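Long-range contacts in aminoacyl-tRNA synthetase (Cryptosporidium parvum, PDB 5F9Z), which binds the inhibitor halofuginone and, as a class II prolyl-tRNA synthetase, probably attaches proline to its cognate tRNA in an ATP-dependent reaction: residues Lys22-Phe26 against Ile231-Gly235; Ile58-Ile62 against Leu275-Ile280; Glu325-Leu330 against Ile390-Glu394; Trp443-Cys449 against Cys494-Asp498. All blocks are in the same frame, centred on the assembly; numbering follows the deposited sequence.

Contact 1. Residues Lys22-Phe26 against Ile231-Gly235; sequences KITSF and IPEIG
Residues 22-24 curl in a helical conformation without regular helix hydrogen bonding. S25 breaks away at phi/psi -136/68 and takes the N-cap position, without a capping bond from its side chain. F26 then starts helix 26-36. Residues 231-235 form the tight turn between antiparallel strands 223-231 and 236-247. I234 N and G235 N both donate weak hydrogen bonds to I231 O, at 3.3 and 2.9 Å. G235 ends the turn with positive phi (62/34). The two backbones are nearest at I23 and E233, with CA atoms 5.5 Å apart.

K22 is extended, with all four chi angles t. Its NZ lies 3.8 Å from E233 OE2, a long salt bridge; its hydrogen bonds go to G288 O and M285 O. I23 lays CG1 4.0 Å from E233 CG. One water donates to both I23 O and E233 O, at 2.6 Å each, and so joins the backbones where no direct hydrogen bond does. F26, chi1 t, points its CB toward the turn. Its CD1 is 3.5 Å from E233 CB, its CD2 3.5 Å from I234 CG2 and its CZ 3.7 Å from I231 CG2. E233 (chi1 m, chi2 p) thus lies along K22, I23 and F26. M285 of helix 278-287 also touches F26 and I231. The arrangement is a beta-hairpin turn of the class II synthetase catalytic core, packed against the start of an N-terminal helix.

Contact 2. Residues Ile58-Ile62 against Leu275-Ile280; sequences IWETI and LTTRAI. With ANP (phosphoaminophosphonic acid-adenylate ester), chain D.
Residues 58-62 are regular helix, inside helix 53-71, with I62 N bonded to I58 O at 2.9 Å. Residues 275-280 run from the end of strand 265-276 through a turn at T277 into helix 278-287. R278 N donates to T276 OG1 at 3.1 Å, a capping bond. The nearest CA pairs are W59-T277 at 6.7 Å and I58-I280 at 7.1 Å.

W59 (chi1 t, chi2 -111°) lays its ring against residues 275-277, with CZ3 3.2 Å from T276 O. T277 CG2 sits over its six-membered ring, 3.8 Å from the centroid, a CH-pi contact. W59 CZ3 is 3.7 Å from L275 CD2. I62 CG2 lies 3.9 Å from L275 CD2, and I62 CD1 4.1 Å from I280 CG1. On the ligand side, T276 OG1 donates to ANP N3 at 2.8 Å, and the R278 guanidinium lies over ANP C2'.

Strand 168-178 pairs with L275 and touches W59 through L170. Helix 181-202 covers L275 and A279 through Y199.

Contact 3. Residues Glu325-Leu330 against Ile390-Glu394; sequences EVECIL and ISELE
Residues 325-330 are a regular piece of helix 317-332, with I329 N bonded to E325 O at 2.9 Å and L330 N to V326 O at 3.0 Å. Residues 390-392 have helical phi/psi values and lead into helix 393-417. L393 N bonds to I390 O at 3.2 Å. The nearest CA pairs are I329-E394 at 6.1 Å and V326-I390 at 6.8 Å.

I329 (chi1 m, chi2 t) points toward the partner and is central. Its CD1 is 3.7 Å from I390 CG2, and its CG2 is 4.2 Å from L393 CB and 3.8 Å from E394 N. I390 and L393 both adopt m,t and point back toward the first helix. V326, chi1 t, sets CG1 3.7 Å from L393 CD1. L330 has chi1 off the usual wells (-92°) and chi2 p, which leaves CD1 4.2 Å from L393 CB. E325 is extended, t,t. Its CD lies 3.9 Å from I390 CG2, and its OE1 forms a salt bridge to R373.

V326 and L330 also rest on F363 of strand 361-365, so helix 317-332 lies against the five-stranded sheet of the anticodon-binding domain. The segments share no hydrogen bond or salt bridge, so apolar side-chain packing holds them together.

Contact 4. Residues Trp443-Cys449 against Cys494-Asp498; sequences WCEDVSC and CFFCD. With ZN (zinc ion), chain F.
This is a four-cysteine zinc site in the C-terminal domain of the prolyl-tRNA synthetase. C444 lies just after strand 438-443, and C449 in the first turn of helix 447-458. C494 and C497, a CxxC pair, come from the loop between strands 475-480 and 503-508. Zinc is bound by C444 SG and C449 SG at 2.3 Å each, and by C494 SG and C497 SG at 2.5 Å each. Residues 443-449 and 494-498 share no direct hydrogen bond; the zinc links them. Just beside the site, F495 and P442 share a backbone hydrogen bond. The nearest CA pairs are W443-C494 at 4.5 Å and C449-C497 at 6.7 Å.

C444 and C497 use chi1 p; C449 and C494 use t. E445 has positive phi (68/15) and turns the chain after C444. D446 then takes the N-cap position, with no capping bond from its side chain. Aromatic rings flank the site. C494 SG sits at the edge of the W443 ring, 3.5 Å from CD1. That CD1 is also 3.7 Å from F495 CE1, the rings meeting obliquely. F496 brings CD2 to 3.8 Å from C449 SG. F507 of strand 503-508 meets both the W443 and F495 rings. Backbone amides also bond to the sulfurs. D446 N donates to C444 SG at 3.5 Å. C494 SG accepts twice, from F496 N at 3.2 Å and from C497 N at 3.5 Å.

Contact 2 is the most central, about 6 Å from the chain centre to its own centre, and every touching residue is buried. Contact 4 is also buried, but lies about 30 Å out. Contacts 1 and 3 are only partly buried. Contacts 1 and 2 alternate along the chain, and helix 278-287 joins them: contact 2 includes its beginning, while M285 farther along touches contact 1. The chemistry differs with place. Contact 2 is apolar between its segments, while T276 and R278 form part of the ANP pocket. Contact 3 is apolar between helices, contact 1 mixed with a water link, and contact 4 metal-centred. Contacts 3 and 4, with centres about 60 Å apart, lie on opposite sides of the chain centre.

Contact 1. Residues Lys22-Phe26 against Ile231-Gly235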
loop_
_atom_site.group_PDB
_atom_site.type_symbol
_atom_site.label_atom_id
_atom_site.label_comp_id
_atom_site.label_asym_id
_atom_site.label_seq_id
_atom_site.Cartn_x
_atom_site.Cartn_y
_atom_site.Cartn_z
ATOM N N LYS A 22 15.827 -5.768 12.025
ATOM C CA LYS A 22 14.686 -5.924 11.123
ATOM C C LYS A 22 14.450 -7.386 10.761
ATOM O O LYS A 22 13.300 -7.825 10.644
ATOM C CB LYS A 22 14.887 -5.093 9.854
ATOM C CG LYS A 22 13.763 -5.257 8.833
ATOM C CD LYS A 22 14.019 -4.470 7.556
ATOM C CE LYS A 22 12.872 -4.653 6.572
ATOM N NZ LYS A 22 13.060 -3.867 5.323
ATOM N N ILE A 23 15.521 -8.156 10.581
ATOM C CA ILE A 23 15.372 -9.530 10.114
ATOM C C ILE A 23 15.066 -10.471 11.274
ATOM O O ILE A 23 14.136 -11.283 11.201
ATOM C CB ILE A 23 16.628 -9.970 9.339
ATOM C CG1 ILE A 23 16.644 -9.326 7.950
ATOM C CG2 ILE A 23 16.693 -11.485 9.233
ATOM C CD1 ILE A 23 17.742 -9.845 7.043
ATOM N N THR A 24 15.832 -10.378 12.362
ATOM C CA THR A 24 15.683 -11.328 13.459
ATOM C C THR A 24 14.582 -10.947 14.441
ATOM O O THR A 24 14.064 -11.828 15.137
ATOM C CB THR A 24 17.006 -11.484 14.212
ATOM O OG1 THR A 24 17.425 -10.212 14.715
ATOM C CG2 THR A 24 18.081 -12.040 13.291
ATOM N N SER A 25 14.210 -9.663 14.521
ATOM C CA SER A 25 13.160 -9.198 15.425
ATOM C C SER A 25 12.269 -8.220 14.652
ATOM O O SER A 25 12.224 -7.021 14.924
ATOM C CB SER A 25 13.749 -8.554 16.683
ATOM O OG SER A 25 12.739 -8.274 17.635
ATOM N N PHE A 26 11.533 -8.755 13.674
ATOM C CA PHE A 26 10.791 -7.909 12.744
ATOM C C PHE A 26 9.649 -7.172 13.432
ATOM O O PHE A 26 9.445 -5.976 13.193
ATOM C CB PHE A 26 10.261 -8.751 11.584
ATOM C CG PHE A 26 9.535 -7.953 10.540
ATOM C CD1 PHE A 26 10.234 -7.309 9.534
ATOM C CD2 PHE A 26 8.154 -7.849 10.561
ATOM C CE1 PHE A 26 9.573 -6.577 8.568
ATOM C CE2 PHE A 26 7.486 -7.117 9.598
ATOM C CZ PHE A 26 8.196 -6.480 8.601
ATOM N N ILE A 231 6.416 -9.517 1.987
ATOM C CA ILE A 231 7.378 -9.065 2.989
ATOM C C ILE A 231 8.352 -10.206 3.253
ATOM O O ILE A 231 8.000 -11.168 3.954
ATOM C CB ILE A 231 6.678 -8.615 4.281
ATOM C CG1 ILE A 231 5.537 -7.646 3.963
ATOM C CG2 ILE A 231 7.678 -7.969 5.230
ATOM C CD1 ILE A 231 5.982 -6.379 3.269
ATOM N N PRO A 232 9.573 -10.150 2.715
ATOM C CA PRO A 232 10.490 -11.294 2.862
ATOM C C PRO A 232 10.877 -11.595 4.299
ATOM O O PRO A 232 11.078 -12.767 4.640
ATOM C CB PRO A 232 11.711 -10.871 2.030
ATOM C CG PRO A 232 11.196 -9.824 1.090
ATOM C CD PRO A 232 10.129 -9.099 1.848
ATOM N N GLU A 233 10.982 -10.575 5.155
ATOM C CA GLU A 233 11.480 -10.785 6.510
ATOM C C GLU A 233 10.555 -11.660 7.346
ATOM O O GLU A 233 10.995 -12.212 8.361
ATOM C CB GLU A 233 11.700 -9.441 7.207
ATOM C CG GLU A 233 12.887 -8.639 6.675
ATOM C CD GLU A 233 12.615 -7.996 5.327
ATOM O OE1 GLU A 233 11.439 -7.957 4.910
ATOM O OE2 GLU A 233 13.578 -7.531 4.684
ATOM N N ILE A 234 9.290 -11.798 6.954
ATOM C CA ILE A 234 8.369 -12.725 7.597
ATOM C C ILE A 234 7.804 -13.749 6.627
ATOM O O ILE A 234 7.011 -14.602 7.038
ATOM C CB ILE A 234 7.221 -11.984 8.313
ATOM C CG1 ILE A 234 6.434 -11.129 7.320
ATOM C CG2 ILE A 234 7.763 -11.139 9.452
ATOM C CD1 ILE A 234 5.284 -10.392 7.950
ATOM N N GLY A 235 8.184 -13.690 5.352
ATOM C CA GLY A 235 7.757 -14.687 4.387
ATOM C C GLY A 235 6.264 -14.757 4.171
ATOM O O GLY A 235 5.729 -15.843 3.928
HETATM O O HOH W 1 13.555 -12.399 8.973
#

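Contact 2. Residues Ile58-Ile62 against Leu275-Ile280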
loop_
_atom_site.group_PDB
_atom_site.type_symbol
_atom_site.label_atom_id
_atom_site.label_comp_id
_atom_site.label_asym_id
_atom_site.label_seq_id
_atom_site.Cartn_x
_atom_site.Cartn_y
_atom_site.Cartn_z
ATOM N N ILE A 58 1.651 10.787 4.020
ATOM C CA ILE A 58 1.841 9.796 2.968
ATOM C C ILE A 58 0.496 9.336 2.419
ATOM O O ILE A 58 0.350 9.106 1.213
ATOM C CB ILE A 58 2.682 8.620 3.492
ATOM C CG1 ILE A 58 4.056 9.123 3.940
ATOM C CG2 ILE A 58 2.825 7.540 2.428
ATOM C CD1 ILE A 58 5.028 8.024 4.288
ATOM N N TRP A 59 -0.510 9.209 3.286
ATOM C CA TRP A 59 -1.841 8.858 2.803
ATOM C C TRP A 59 -2.457 10.001 2.007
ATOM O O TRP A 59 -3.128 9.767 0.995
ATOM C CB TRP A 59 -2.749 8.468 3.968
ATOM C CG TRP A 59 -4.131 8.114 3.521
ATOM C CD1 TRP A 59 -5.275 8.822 3.752
ATOM C CD2 TRP A 59 -4.512 6.976 2.740
ATOM N NE1 TRP A 59 -6.348 8.187 3.173
ATOM C CE2 TRP A 59 -5.906 7.052 2.545
ATOM C CE3 TRP A 59 -3.812 5.897 2.192
ATOM C CZ2 TRP A 59 -6.612 6.089 1.826
ATOM C CZ3 TRP A 59 -4.513 4.944 1.478
ATOM C CH2 TRP A 59 -5.899 5.045 1.302
ATOM N N GLU A 60 -2.241 11.243 2.450
ATOM C CA GLU A 60 -2.716 12.391 1.685
ATOM C C GLU A 60 -2.057 12.450 0.315
ATOM O O GLU A 60 -2.686 12.857 -0.668
ATOM C CB GLU A 60 -2.460 13.684 2.459
ATOM C CG GLU A 60 -3.354 13.869 3.667
ATOM C CD GLU A 60 -3.122 15.193 4.367
ATOM O OE1 GLU A 60 -1.945 15.573 4.554
ATOM O OE2 GLU A 60 -4.117 15.860 4.721
ATOM N N THR A 61 -0.786 12.051 0.232
ATOM C CA THR A 61 -0.111 11.993 -1.060
ATOM C C THR A 61 -0.672 10.861 -1.913
ATOM O O THR A 61 -0.940 11.044 -3.107
ATOM C CB THR A 61 1.395 11.822 -0.860
ATOM O OG1 THR A 61 1.884 12.868 -0.012
ATOM C CG2 THR A 61 2.121 11.880 -2.195
ATOM N N ILE A 62 -0.855 9.682 -1.314
ATOM C CA ILE A 62 -1.499 8.576 -2.019
ATOM C C ILE A 62 -2.893 8.982 -2.475
ATOM O O ILE A 62 -3.301 8.700 -3.609
ATOM C CB ILE A 62 -1.541 7.322 -1.125
ATOM C CG1 ILE A 62 -0.131 6.777 -0.892
ATOM C CG2 ILE A 62 -2.435 6.254 -1.741
ATOM C CD1 ILE A 62 -0.082 5.619 0.084
ATOM N N LEU A 275 -8.419 0.531 -2.152
ATOM C CA LEU A 275 -7.051 0.638 -1.661
ATOM C C LEU A 275 -7.094 1.323 -0.305
ATOM O O LEU A 275 -7.824 2.300 -0.123
ATOM C CB LEU A 275 -6.156 1.421 -2.635
ATOM C CG LEU A 275 -4.671 1.582 -2.286
ATOM C CD1 LEU A 275 -3.824 1.538 -3.545
ATOM C CD2 LEU A 275 -4.415 2.880 -1.532
ATOM N N THR A 276 -6.314 0.813 0.641
ATOM C CA THR A 276 -6.375 1.253 2.029
ATOM C C THR A 276 -5.020 1.788 2.480
ATOM O O THR A 276 -4.034 1.771 1.736
ATOM C CB THR A 276 -6.805 0.106 2.946
ATOM O OG1 THR A 276 -5.757 -0.866 2.998
ATOM C CG2 THR A 276 -8.061 -0.553 2.418
ATOM N N THR A 277 -4.983 2.253 3.733
ATOM C CA THR A 277 -3.750 2.677 4.387
ATOM C C THR A 277 -2.754 1.539 4.573
ATOM O O THR A 277 -1.641 1.792 5.047
ATOM C CB THR A 277 -4.067 3.312 5.743
ATOM O OG1 THR A 277 -5.078 2.542 6.405
ATOM C CG2 THR A 277 -4.556 4.737 5.560
ATOM N N ARG A 278 -3.129 0.302 4.231
ATOM C CA ARG A 278 -2.173 -0.803 4.221
ATOM C C ARG A 278 -0.978 -0.505 3.324
ATOM O O ARG A 278 0.139 -0.956 3.607
ATOM C CB ARG A 278 -2.878 -2.085 3.770
ATOM C CG ARG A 278 -1.953 -3.221 3.373
ATOM C CD ARG A 278 -2.740 -4.422 2.882
ATOM N NE ARG A 278 -3.492 -5.064 3.956
ATOM C CZ ARG A 278 -4.079 -6.252 3.849
ATOM N NH1 ARG A 278 -4.000 -6.930 2.712
ATOM N NH2 ARG A 278 -4.743 -6.763 4.877
ATOM N N ALA A 279 -1.192 0.257 2.247
ATOM C CA ALA A 279 -0.103 0.595 1.335
ATOM C C ALA A 279 1.053 1.259 2.069
ATOM O O ALA A 279 2.221 1.043 1.726
ATOM C CB ALA A 279 -0.619 1.506 0.222
ATOM N N ILE A 280 0.748 2.068 3.084
ATOM C CA ILE A 280 1.801 2.723 3.854
ATOM C C ILE A 280 2.630 1.687 4.601
ATOM O O ILE A 280 3.866 1.736 4.596
ATOM C CB ILE A 280 1.195 3.763 4.812
ATOM C CG1 ILE A 280 0.342 4.768 4.032
ATOM C CG2 ILE A 280 2.293 4.476 5.589
ATOM C CD1 ILE A 280 -0.308 5.823 4.901
HETATM P PG ANP D . -8.828 -9.969 3.853
HETATM O O1G ANP D . -9.257 -11.401 3.899
HETATM O O2G ANP D . -7.282 -9.884 4.146
HETATM O O3G ANP D . -9.605 -9.144 4.955
HETATM P PB ANP D . -10.539 -8.419 2.244
HETATM O O1B ANP D . -11.553 -9.073 1.261
HETATM O O2B ANP D . -11.162 -8.313 3.598
HETATM N N3B ANP D . -9.137 -9.341 2.308
HETATM P PA ANP D . -11.164 -6.096 0.915
HETATM O O1A ANP D . -12.477 -6.014 1.592
HETATM O O2A ANP D . -11.223 -6.665 -0.505
HETATM O O3A ANP D . -10.147 -6.999 1.735
HETATM O "O5'" ANP D . -10.525 -4.645 0.928
HETATM C "C5'" ANP D . -9.745 -4.150 -0.183
HETATM C "C4'" ANP D . -8.290 -4.125 0.210
HETATM O "O4'" ANP D . -8.153 -3.462 1.479
HETATM C "C3'" ANP D . -7.643 -5.490 0.407
HETATM O "O3'" ANP D . -7.145 -5.990 -0.827
HETATM C "C2'" ANP D . -6.509 -5.186 1.393
HETATM O "O2'" ANP D . -5.320 -4.796 0.717
HETATM C "C1'" ANP D . -7.071 -4.013 2.208
HETATM N N9 ANP D . -7.558 -4.377 3.536
HETATM C C8 ANP D . -8.449 -5.372 3.847
HETATM N N7 ANP D . -8.715 -5.469 5.128
HETATM C C5 ANP D . -7.951 -4.462 5.698
HETATM C C6 ANP D . -7.788 -4.036 7.031
HETATM N N6 ANP D . -8.409 -4.595 8.072
HETATM N N1 ANP D . -6.948 -3.000 7.261
HETATM C C2 ANP D . -6.323 -2.437 6.223
HETATM N N3 ANP D . -6.400 -2.752 4.928
HETATM C C4 ANP D . -7.236 -3.779 4.730
#

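Contact 3. Residues Glu325-Leu330 against Ile390-Glu394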
loop_
_atom_site.group_PDB
_atom_site.type_symbol
_atom_site.label_atom_id
_atom_site.label_comp_id
_atom_site.label_asym_id
_atom_site.label_seq_id
_atom_site.Cartn_x
_atom_site.Cartn_y
_atom_site.Cartn_z
ATOM N N GLU A 325 19.062 30.514 1.386
ATOM C CA GLU A 325 19.280 30.465 -0.056
ATOM C C GLU A 325 19.074 29.053 -0.589
ATOM O O GLU A 325 18.405 28.853 -1.609
ATOM C CB GLU A 325 20.682 30.972 -0.394
ATOM C CG GLU A 325 21.070 30.784 -1.853
ATOM C CD GLU A 325 22.443 31.341 -2.171
ATOM O OE1 GLU A 325 22.651 31.791 -3.317
ATOM O OE2 GLU A 325 23.313 31.333 -1.275
ATOM N N VAL A 326 19.640 28.057 0.096
ATOM C CA VAL A 326 19.454 26.667 -0.315
ATOM C C VAL A 326 17.988 26.270 -0.202
ATOM O O VAL A 326 17.439 25.601 -1.088
ATOM C CB VAL A 326 20.362 25.738 0.513
ATOM C CG1 VAL A 326 20.043 24.281 0.220
ATOM C CG2 VAL A 326 21.825 26.032 0.225
ATOM N N GLU A 327 17.328 26.677 0.886
ATOM C CA GLU A 327 15.911 26.364 1.053
ATOM C C GLU A 327 15.068 27.032 -0.027
ATOM O O GLU A 327 14.089 26.451 -0.510
ATOM C CB GLU A 327 15.439 26.793 2.441
ATOM C CG GLU A 327 13.990 26.444 2.740
ATOM C CD GLU A 327 13.512 27.009 4.063
ATOM O OE1 GLU A 327 14.052 28.049 4.496
ATOM O OE2 GLU A 327 12.599 26.412 4.671
ATOM N N CYS A 328 15.434 28.256 -0.418
ATOM C CA CYS A 328 14.698 28.945 -1.473
ATOM C C CYS A 328 14.888 28.257 -2.819
ATOM O O CYS A 328 13.938 28.140 -3.602
ATOM C CB CYS A 328 15.137 30.407 -1.550
ATOM S SG CYS A 328 14.370 31.347 -2.889
ATOM N N ILE A 329 16.108 27.796 -3.104
ATOM C CA ILE A 329 16.366 27.096 -4.358
ATOM C C ILE A 329 15.591 25.785 -4.407
ATOM O O ILE A 329 15.013 25.428 -5.442
ATOM C CB ILE A 329 17.878 26.868 -4.536
ATOM C CG1 ILE A 329 18.601 28.204 -4.720
ATOM C CG2 ILE A 329 18.149 25.946 -5.715
ATOM C CD1 ILE A 329 20.105 28.075 -4.799
ATOM N N LEU A 330 15.553 25.053 -3.291
ATOM C CA LEU A 330 14.858 23.771 -3.276
ATOM C C LEU A 330 13.345 23.947 -3.295
ATOM O O LEU A 330 12.637 23.126 -3.890
ATOM C CB LEU A 330 15.288 22.954 -2.057
ATOM C CG LEU A 330 16.460 21.989 -2.262
ATOM C CD1 LEU A 330 17.698 22.699 -2.788
ATOM C CD2 LEU A 330 16.773 21.266 -0.967
ATOM N N ILE A 390 26.186 25.326 -4.545
ATOM C CA ILE A 390 24.846 25.893 -4.413
ATOM C C ILE A 390 24.234 26.148 -5.786
ATOM O O ILE A 390 23.029 25.958 -5.991
ATOM C CB ILE A 390 24.896 27.176 -3.560
ATOM C CG1 ILE A 390 25.283 26.838 -2.119
ATOM C CG2 ILE A 390 23.563 27.905 -3.593
ATOM C CD1 ILE A 390 25.416 28.047 -1.221
ATOM N N SER A 391 25.060 26.554 -6.754
ATOM C CA SER A 391 24.564 26.811 -8.101
ATOM C C SER A 391 24.125 25.540 -8.818
ATOM O O SER A 391 23.427 25.628 -9.834
ATOM C CB SER A 391 25.634 27.528 -8.925
ATOM O OG SER A 391 26.816 26.750 -9.011
ATOM N N GLU A 392 24.513 24.366 -8.320
ATOM C CA GLU A 392 24.126 23.096 -8.922
ATOM C C GLU A 392 22.949 22.433 -8.219
ATOM O O GLU A 392 22.465 21.402 -8.694
ATOM C CB GLU A 392 25.315 22.129 -8.934
ATOM C CG GLU A 392 26.469 22.548 -9.831
ATOM C CD GLU A 392 27.566 21.501 -9.889
ATOM O OE1 GLU A 392 27.400 20.431 -9.265
ATOM O OE2 GLU A 392 28.592 21.744 -10.559
ATOM N N LEU A 393 22.474 23.001 -7.108
ATOM C CA LEU A 393 21.414 22.358 -6.338
ATOM C C LEU A 393 20.111 22.288 -7.124
ATOM O O LEU A 393 19.379 21.296 -7.030
ATOM C CB LEU A 393 21.200 23.100 -5.019
ATOM C CG LEU A 393 22.330 22.973 -3.999
ATOM C CD1 LEU A 393 22.065 23.866 -2.801
ATOM C CD2 LEU A 393 22.479 21.525 -3.570
ATOM N N GLU A 394 19.804 23.332 -7.898
ATOM C CA GLU A 394 18.558 23.358 -8.658
ATOM C C GLU A 394 18.457 22.164 -9.600
ATOM O O GLU A 394 17.367 21.619 -9.810
ATOM C CB GLU A 394 18.454 24.667 -9.441
ATOM C CG GLU A 394 17.210 24.779 -10.305
ATOM C CD GLU A 394 17.284 25.931 -11.285
ATOM O OE1 GLU A 394 18.403 26.424 -11.539
ATOM O OE2 GLU A 394 16.224 26.345 -11.801
#

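Contact 4. Residues Trp443-Cys449 against Cys494-Asp498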
loop_
_atom_site.group_PDB
_atom_site.type_symbol
_atom_site.label_atom_id
_atom_site.label_comp_id
_atom_site.label_asym_id
_atom_site.label_seq_id
_atom_site.Cartn_x
_atom_site.Cartn_y
_atom_site.Cartn_z
ATOM N N TRP A 443 -0.320 -25.014 -12.114
ATOM C CA TRP A 443 -1.542 -25.249 -11.361
ATOM C C TRP A 443 -2.722 -25.440 -12.302
ATOM O O TRP A 443 -2.785 -24.840 -13.379
ATOM C CB TRP A 443 -1.829 -24.092 -10.399
ATOM C CG TRP A 443 -2.875 -24.415 -9.390
ATOM C CD1 TRP A 443 -3.122 -25.633 -8.827
ATOM C CD2 TRP A 443 -3.832 -23.512 -8.827
ATOM N NE1 TRP A 443 -4.168 -25.543 -7.943
ATOM C CE2 TRP A 443 -4.623 -24.251 -7.926
ATOM C CE3 TRP A 443 -4.094 -22.149 -8.995
ATOM C CZ2 TRP A 443 -5.658 -23.674 -7.198
ATOM C CZ3 TRP A 443 -5.123 -21.578 -8.270
ATOM C CH2 TRP A 443 -5.892 -22.339 -7.382
ATOM N N CYS A 444 -3.664 -26.283 -11.876
ATOM C CA CYS A 444 -4.890 -26.522 -12.626
ATOM C C CYS A 444 -5.987 -25.517 -12.307
ATOM O O CYS A 444 -6.968 -25.435 -13.056
ATOM C CB CYS A 444 -5.413 -27.935 -12.350
ATOM S SG CYS A 444 -6.139 -28.144 -10.707
ATOM N N GLU A 445 -5.851 -24.772 -11.209
ATOM C CA GLU A 445 -6.745 -23.695 -10.789
ATOM C C GLU A 445 -8.126 -24.179 -10.361
ATOM O O GLU A 445 -9.048 -23.362 -10.245
ATOM C CB GLU A 445 -6.897 -22.626 -11.878
ATOM C CG GLU A 445 -5.579 -22.027 -12.336
ATOM C CD GLU A 445 -5.744 -21.071 -13.498
ATOM O OE1 GLU A 445 -6.887 -20.637 -13.756
ATOM O OE2 GLU A 445 -4.731 -20.756 -14.156
ATOM N N ASP A 446 -8.299 -25.476 -10.117
ATOM C CA ASP A 446 -9.576 -25.967 -9.622
ATOM C C ASP A 446 -9.769 -25.577 -8.160
ATOM O O ASP A 446 -8.813 -25.490 -7.384
ATOM C CB ASP A 446 -9.665 -27.487 -9.767
ATOM C CG ASP A 446 -9.660 -27.938 -11.214
ATOM O OD1 ASP A 446 -9.966 -27.112 -12.100
ATOM O OD2 ASP A 446 -9.356 -29.123 -11.464
ATOM N N VAL A 447 -11.028 -25.335 -7.788
ATOM C CA VAL A 447 -11.349 -25.030 -6.396
ATOM C C VAL A 447 -11.033 -26.224 -5.506
ATOM O O VAL A 447 -10.511 -26.072 -4.395
ATOM C CB VAL A 447 -12.823 -24.602 -6.267
ATOM C CG1 VAL A 447 -13.215 -24.467 -4.803
ATOM C CG2 VAL A 447 -13.061 -23.298 -7.005
ATOM N N SER A 448 -11.339 -27.433 -5.984
ATOM C CA SER A 448 -11.062 -28.633 -5.202
ATOM C C SER A 448 -9.566 -28.810 -4.972
ATOM O O SER A 448 -9.146 -29.288 -3.911
ATOM C CB SER A 448 -11.647 -29.858 -5.903
ATOM O OG SER A 448 -11.201 -29.936 -7.247
ATOM N N CYS A 449 -8.745 -28.427 -5.952
ATOM C CA CYS A 449 -7.302 -28.570 -5.796
ATOM C C CYS A 449 -6.769 -27.611 -4.739
ATOM O O CYS A 449 -5.979 -28.004 -3.873
ATOM C CB CYS A 449 -6.601 -28.346 -7.135
ATOM S SG CYS A 449 -4.848 -28.791 -7.133
ATOM N N CYS A 494 -0.575 -30.391 -13.148
ATOM C CA CYS A 494 -0.597 -29.572 -11.946
ATOM C C CYS A 494 0.469 -30.048 -10.965
ATOM O O CYS A 494 0.769 -31.241 -10.867
ATOM C CB CYS A 494 -1.979 -29.626 -11.292
ATOM S SG CYS A 494 -2.072 -28.855 -9.659
ATOM N N PHE A 495 1.048 -29.095 -10.232
ATOM C CA PHE A 495 2.075 -29.432 -9.255
ATOM C C PHE A 495 1.531 -30.240 -8.086
ATOM O O PHE A 495 2.323 -30.792 -7.315
ATOM C CB PHE A 495 2.741 -28.157 -8.730
ATOM C CG PHE A 495 1.957 -27.461 -7.652
ATOM C CD1 PHE A 495 0.813 -26.744 -7.960
ATOM C CD2 PHE A 495 2.371 -27.514 -6.331
ATOM C CE1 PHE A 495 0.093 -26.101 -6.972
ATOM C CE2 PHE A 495 1.655 -26.872 -5.339
ATOM C CZ PHE A 495 0.516 -26.164 -5.660
ATOM N N PHE A 496 0.209 -30.328 -7.940
ATOM C CA PHE A 496 -0.413 -30.992 -6.802
ATOM C C PHE A 496 -1.277 -32.174 -7.210
ATOM O O PHE A 496 -1.079 -33.283 -6.699
ATOM C CB PHE A 496 -1.246 -29.976 -6.004
ATOM C CG PHE A 496 -1.743 -30.498 -4.688
ATOM C CD1 PHE A 496 -0.905 -30.537 -3.586
ATOM C CD2 PHE A 496 -3.049 -30.938 -4.548
ATOM C CE1 PHE A 496 -1.357 -31.013 -2.370
ATOM C CE2 PHE A 496 -3.507 -31.414 -3.334
ATOM C CZ PHE A 496 -2.660 -31.451 -2.243
ATOM N N CYS A 497 -2.228 -31.976 -8.120
ATOM C CA CYS A 497 -3.133 -33.033 -8.538
ATOM C C CYS A 497 -2.741 -33.546 -9.923
ATOM O O CYS A 497 -1.775 -33.091 -10.539
ATOM C CB CYS A 497 -4.580 -32.540 -8.523
ATOM S SG CYS A 497 -5.036 -31.542 -9.951
ATOM N N ASP A 498 -3.517 -34.509 -10.417
ATOM C CA ASP A 498 -3.229 -35.177 -11.679
ATOM C C ASP A 498 -3.797 -34.451 -12.892
ATOM O O ASP A 498 -3.657 -34.952 -14.013
ATOM C CB ASP A 498 -3.768 -36.613 -11.648
HETATM ZN ZN ZN F . -4.535 -29.190 -9.411
#